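Local coordinates for lovastatin nonaketide synthase, polyketide synthase component (Aspergillus terreus, PDB 7CPX), which builds the dihydromonacolin L nonaketide of lovastatin biosynthesis from malonyl-CoA, with NADPH as reductant and S-adenosylmethionine as methyl donor, working as a homodimeric, iterative polyketide synthase with LovC, at residues I1302-I1313 with E1553-F1561. The protein carries 2 engineered substitutions. Numbering follows the deposited sequence.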
loop_
_atom_site.group_PDB
_atom_site.type_symbol
_atom_site.label_atom_id
_atom_site.label_comp_id
_atom_site.label_asym_id
_atom_site.label_seq_id
_atom_site.Cartn_x
_atom_site.Cartn_y
_atom_site.Cartn_z
ATOM N N ILE A 1302 40.731 -53.178 -45.822
ATOM C CA ILE A 1302 42.083 -53.655 -45.542
ATOM C C ILE A 1302 42.664 -54.327 -46.783
ATOM O O ILE A 1302 43.824 -54.067 -47.133
ATOM C CB ILE A 1302 42.103 -54.589 -44.320
ATOM C CG1 ILE A 1302 42.220 -53.750 -43.043
ATOM C CG2 ILE A 1302 43.258 -55.581 -44.418
ATOM C CD1 ILE A 1302 41.957 -54.509 -41.759
ATOM N N PRO A 1303 41.924 -55.196 -47.473
ATOM C CA PRO A 1303 42.499 -55.850 -48.658
ATOM C C PRO A 1303 42.911 -54.890 -49.760
ATOM O O PRO A 1303 43.765 -55.250 -50.577
ATOM C CB PRO A 1303 41.377 -56.790 -49.110
ATOM C CG PRO A 1303 40.688 -57.130 -47.844
ATOM C CD PRO A 1303 40.654 -55.833 -47.081
ATOM N N ILE A 1304 42.340 -53.686 -49.826
ATOM C CA ILE A 1304 42.800 -52.721 -50.820
ATOM C C ILE A 1304 44.207 -52.239 -50.487
ATOM O O ILE A 1304 45.084 -52.193 -51.357
ATOM C CB ILE A 1304 41.810 -51.547 -50.941
ATOM C CG1 ILE A 1304 40.648 -51.950 -51.855
ATOM C CG2 ILE A 1304 42.515 -50.304 -51.485
ATOM C CD1 ILE A 1304 39.532 -50.929 -51.941
ATOM N N ILE A 1305 44.450 -51.873 -49.225
ATOM C CA ILE A 1305 45.800 -51.492 -48.827
ATOM C C ILE A 1305 46.735 -52.691 -48.893
ATOM O O ILE A 1305 47.952 -52.521 -49.028
ATOM C CB ILE A 1305 45.793 -50.842 -47.421
ATOM C CG1 ILE A 1305 47.203 -50.408 -47.009
ATOM C CG2 ILE A 1305 45.218 -51.782 -46.381
ATOM C CD1 ILE A 1305 47.820 -49.362 -47.912
ATOM N N GLU A 1306 46.195 -53.910 -48.803
ATOM C CA GLU A 1306 46.999 -55.101 -49.067
ATOM C C GLU A 1306 47.430 -55.150 -50.528
ATOM O O GLU A 1306 48.599 -55.405 -50.840
ATOM C CB GLU A 1306 46.212 -56.363 -48.705
ATOM C CG GLU A 1306 45.921 -56.538 -47.228
ATOM C CD GLU A 1306 45.157 -57.817 -46.942
ATOM O OE1 GLU A 1306 44.619 -58.414 -47.899
ATOM O OE2 GLU A 1306 45.097 -58.229 -45.766
ATOM N N ARG A 1307 46.487 -54.905 -51.440
ATOM C CA ARG A 1307 46.751 -54.921 -52.874
ATOM C C ARG A 1307 47.908 -53.991 -53.205
ATOM O O ARG A 1307 48.708 -54.271 -54.104
ATOM C CB ARG A 1307 45.495 -54.509 -53.646
ATOM C CG ARG A 1307 45.648 -54.506 -55.161
ATOM C CD ARG A 1307 44.474 -53.805 -55.826
ATOM N NE ARG A 1307 44.448 -52.379 -55.522
ATOM C CZ ARG A 1307 43.475 -51.551 -55.879
ATOM N NH1 ARG A 1307 42.416 -51.975 -56.550
ATOM N NH2 ARG A 1307 43.566 -50.265 -55.552
ATOM N N ILE A 1308 47.997 -52.877 -52.479
ATOM C CA ILE A 1308 49.099 -51.943 -52.682
ATOM C C ILE A 1308 50.431 -52.629 -52.402
ATOM O O ILE A 1308 51.424 -52.398 -53.102
ATOM C CB ILE A 1308 48.901 -50.697 -51.798
ATOM C CG1 ILE A 1308 47.769 -49.828 -52.356
ATOM C CG2 ILE A 1308 50.192 -49.903 -51.699
ATOM C CD1 ILE A 1308 47.261 -48.766 -51.394
ATOM N N VAL A 1309 50.467 -53.502 -51.398
ATOM C CA VAL A 1309 51.714 -54.079 -50.917
ATOM C C VAL A 1309 51.868 -55.559 -51.257
ATOM O O VAL A 1309 52.983 -56.090 -51.130
ATOM C CB VAL A 1309 51.855 -53.874 -49.393
ATOM C CG1 VAL A 1309 50.696 -54.536 -48.655
ATOM C CG2 VAL A 1309 53.185 -54.416 -48.902
ATOM N N TYR A 1310 50.806 -56.237 -51.697
ATOM C CA TYR A 1310 50.843 -57.693 -51.783
ATOM C C TYR A 1310 51.880 -58.204 -52.775
ATOM O O TYR A 1310 52.240 -59.384 -52.720
ATOM C CB TYR A 1310 49.464 -58.231 -52.171
ATOM C CG TYR A 1310 49.298 -58.474 -53.655
ATOM C CD1 TYR A 1310 48.973 -57.435 -54.517
ATOM C CD2 TYR A 1310 49.466 -59.742 -54.194
ATOM C CE1 TYR A 1310 48.821 -57.654 -55.873
ATOM C CE2 TYR A 1310 49.317 -59.970 -55.548
ATOM C CZ TYR A 1310 48.993 -58.923 -56.383
ATOM O OH TYR A 1310 48.844 -59.147 -57.733
ATOM N N PHE A 1311 52.368 -57.354 -53.681
ATOM C CA PHE A 1311 53.232 -57.837 -54.753
ATOM C C PHE A 1311 54.520 -58.442 -54.204
ATOM O O PHE A 1311 54.893 -59.564 -54.563
ATOM C CB PHE A 1311 53.545 -56.701 -55.726
ATOM C CG PHE A 1311 52.355 -56.231 -56.512
ATOM C CD1 PHE A 1311 51.492 -55.282 -55.990
ATOM C CD2 PHE A 1311 52.099 -56.740 -57.774
ATOM C CE1 PHE A 1311 50.398 -54.847 -56.714
ATOM C CE2 PHE A 1311 51.006 -56.310 -58.501
ATOM C CZ PHE A 1311 50.155 -55.363 -57.971
ATOM N N TYR A 1312 55.217 -57.714 -53.332
ATOM C CA TYR A 1312 56.510 -58.145 -52.806
ATOM C C TYR A 1312 56.478 -58.211 -51.285
ATOM O O TYR A 1312 57.493 -57.993 -50.615
ATOM C CB TYR A 1312 57.634 -57.217 -53.265
ATOM C CG TYR A 1312 57.437 -56.598 -54.632
ATOM C CD1 TYR A 1312 57.091 -57.374 -55.730
ATOM C CD2 TYR A 1312 57.603 -55.232 -54.824
ATOM C CE1 TYR A 1312 56.913 -56.806 -56.978
ATOM C CE2 TYR A 1312 57.429 -54.656 -56.065
ATOM C CZ TYR A 1312 57.084 -55.447 -57.139
ATOM O OH TYR A 1312 56.910 -54.874 -58.378
ATOM N N ILE A 1313 55.314 -58.524 -50.714
ATOM C CA ILE A 1313 55.185 -58.537 -49.259
ATOM C C ILE A 1313 56.192 -59.498 -48.641
ATOM O O ILE A 1313 56.814 -59.192 -47.617
ATOM C CB ILE A 1313 53.743 -58.892 -48.845
ATOM C CG1 ILE A 1313 53.622 -58.932 -47.319
ATOM C CG2 ILE A 1313 53.314 -60.228 -49.439
ATOM C CD1 ILE A 1313 53.801 -57.583 -46.657
ATOM N N GLU A 1553 49.566 -59.569 -39.077
ATOM C CA GLU A 1553 49.439 -59.656 -40.528
ATOM C C GLU A 1553 50.129 -58.438 -41.123
ATOM O O GLU A 1553 49.726 -57.302 -40.856
ATOM C CB GLU A 1553 47.972 -59.720 -40.955
ATOM C CG GLU A 1553 47.199 -60.867 -40.323
ATOM C CD GLU A 1553 47.681 -62.227 -40.792
ATOM O OE1 GLU A 1553 48.514 -62.275 -41.722
ATOM O OE2 GLU A 1553 47.226 -63.245 -40.232
ATOM N N HIS A 1554 51.165 -58.679 -41.928
ATOM C CA HIS A 1554 52.050 -57.598 -42.349
ATOM C C HIS A 1554 51.358 -56.638 -43.310
ATOM O O HIS A 1554 51.619 -55.430 -43.283
ATOM C CB HIS A 1554 53.308 -58.181 -42.991
ATOM C CG HIS A 1554 54.040 -59.150 -42.116
ATOM N ND1 HIS A 1554 53.555 -60.409 -41.831
ATOM C CD2 HIS A 1554 55.222 -59.047 -41.463
ATOM C CE1 HIS A 1554 54.406 -61.038 -41.040
ATOM N NE2 HIS A 1554 55.426 -60.234 -40.802
ATOM N N THR A 1555 50.477 -57.151 -44.165
ATOM C CA THR A 1555 49.912 -56.376 -45.264
ATOM C C THR A 1555 48.806 -55.420 -44.835
ATOM O O THR A 1555 48.124 -54.876 -45.710
ATOM C CB THR A 1555 49.349 -57.315 -46.336
ATOM O OG1 THR A 1555 48.309 -58.122 -45.768
ATOM C CG2 THR A 1555 50.427 -58.215 -46.891
ATOM N N ARG A 1556 48.599 -55.192 -43.538
ATOM C CA ARG A 1556 47.364 -54.562 -43.087
ATOM C C ARG A 1556 47.526 -53.441 -42.067
ATOM O O ARG A 1556 46.644 -52.577 -42.004
ATOM C CB ARG A 1556 46.428 -55.633 -42.503
ATOM C CG ARG A 1556 46.270 -56.832 -43.437
ATOM C CD ARG A 1556 45.470 -57.977 -42.842
ATOM N NE ARG A 1556 45.460 -59.118 -43.751
ATOM C CZ ARG A 1556 44.977 -60.317 -43.455
ATOM N NH1 ARG A 1556 44.459 -60.582 -42.267
ATOM N NH2 ARG A 1556 45.016 -61.276 -44.376
ATOM N N LEU A 1557 48.603 -53.412 -41.267
ATOM C CA LEU A 1557 48.674 -52.414 -40.203
ATOM C C LEU A 1557 50.075 -51.855 -39.961
ATOM O O LEU A 1557 50.330 -51.324 -38.873
ATOM C CB LEU A 1557 48.140 -53.011 -38.897
ATOM C CG LEU A 1557 49.090 -53.911 -38.105
ATOM C CD1 LEU A 1557 48.360 -54.515 -36.925
ATOM C CD2 LEU A 1557 49.693 -55.003 -38.977
ATOM N N GLY A 1558 50.987 -51.947 -40.928
ATOM C CA GLY A 1558 52.373 -51.596 -40.649
ATOM C C GLY A 1558 52.560 -50.136 -40.271
ATOM O O GLY A 1558 53.203 -49.820 -39.264
ATOM N N PHE A 1559 51.978 -49.228 -41.058
ATOM C CA PHE A 1559 52.331 -47.814 -40.977
ATOM C C PHE A 1559 52.163 -47.255 -39.572
ATOM O O PHE A 1559 53.144 -46.885 -38.918
ATOM C CB PHE A 1559 51.468 -46.973 -41.923
ATOM C CG PHE A 1559 51.474 -47.437 -43.349
ATOM C CD1 PHE A 1559 52.475 -47.041 -44.217
ATOM C CD2 PHE A 1559 50.455 -48.241 -43.829
ATOM C CE1 PHE A 1559 52.470 -47.455 -45.533
ATOM C CE2 PHE A 1559 50.445 -48.656 -45.142
ATOM C CZ PHE A 1559 51.451 -48.259 -45.995
ATOM N N ILE A 1560 50.918 -47.197 -39.100
ATOM C CA ILE A 1560 50.625 -46.485 -37.862
ATOM C C ILE A 1560 51.197 -47.230 -36.665
ATOM O O ILE A 1560 51.742 -46.620 -35.738
ATOM C CB ILE A 1560 49.107 -46.266 -37.726
ATOM C CG1 ILE A 1560 48.808 -45.338 -36.549
ATOM C CG2 ILE A 1560 48.386 -47.596 -37.553
ATOM C CD1 ILE A 1560 47.354 -44.956 -36.443
ATOM N N PHE A 1561 51.085 -48.559 -36.662
ATOM C CA PHE A 1561 51.565 -49.329 -35.521
ATOM C C PHE A 1561 53.069 -49.181 -35.348
ATOM O O PHE A 1561 53.558 -49.036 -34.221
ATOM C CB PHE A 1561 51.179 -50.798 -35.686
ATOM C CG PHE A 1561 49.739 -51.077 -35.373
ATOM C CD1 PHE A 1561 48.744 -50.740 -36.273
ATOM C CD2 PHE A 1561 49.380 -51.672 -34.174
ATOM C CE1 PHE A 1561 47.415 -50.994 -35.985
ATOM C CE2 PHE A 1561 48.054 -51.928 -33.882
ATOM C CZ PHE A 1561 47.071 -51.589 -34.789
#
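In the methyltransferase part of the synthase, whose sheet is Rossmann-like, helix 1554-1561, which follows sheet strand 1542-1547, is crossed at a right angle by 1302-1309. The two axes stand at 89° and approach to 8.3 Å, and Thr-1555 meets Glu-1306, Val-1309 and Ile-1313. Backbones come nearest where the CA atoms of Glu-1306 and Thr-1555 lie 5.0 Å apart, and a CA-H...O contact from Glu-1306 CA to Thr-1555 O, 3.5 Å, fits this closeness. The first torsion of Thr-1555 (chi1 61°) divides its branches between two partners: OG1 gives a weak hydrogen bond to Glu-1306 OE2, an atom whose place is uncertain, while the methyl CG2 packs on CG1 and CD1 of Ile-1313, the first residue of helix 1313-1324. Glu-1306 reaches Arg-1556 with its chain extended beyond CG, and the two charges pair as a salt bridge between OE2 and NE; the modelled separation is too short to be trusted, and the detailed geometry is doubtful. Ile-1302 lies across the aliphatic part of Arg-1556 at about a right angle, its CG2 touching CG and CD. On the buried side, Ile-1305 and Phe-1559 approach from opposite directions, and Trp-1353 of helix 1339-1354 touches both. Here Ile-1305 CD1 lies 3.9 Å from Phe-1559 CE2.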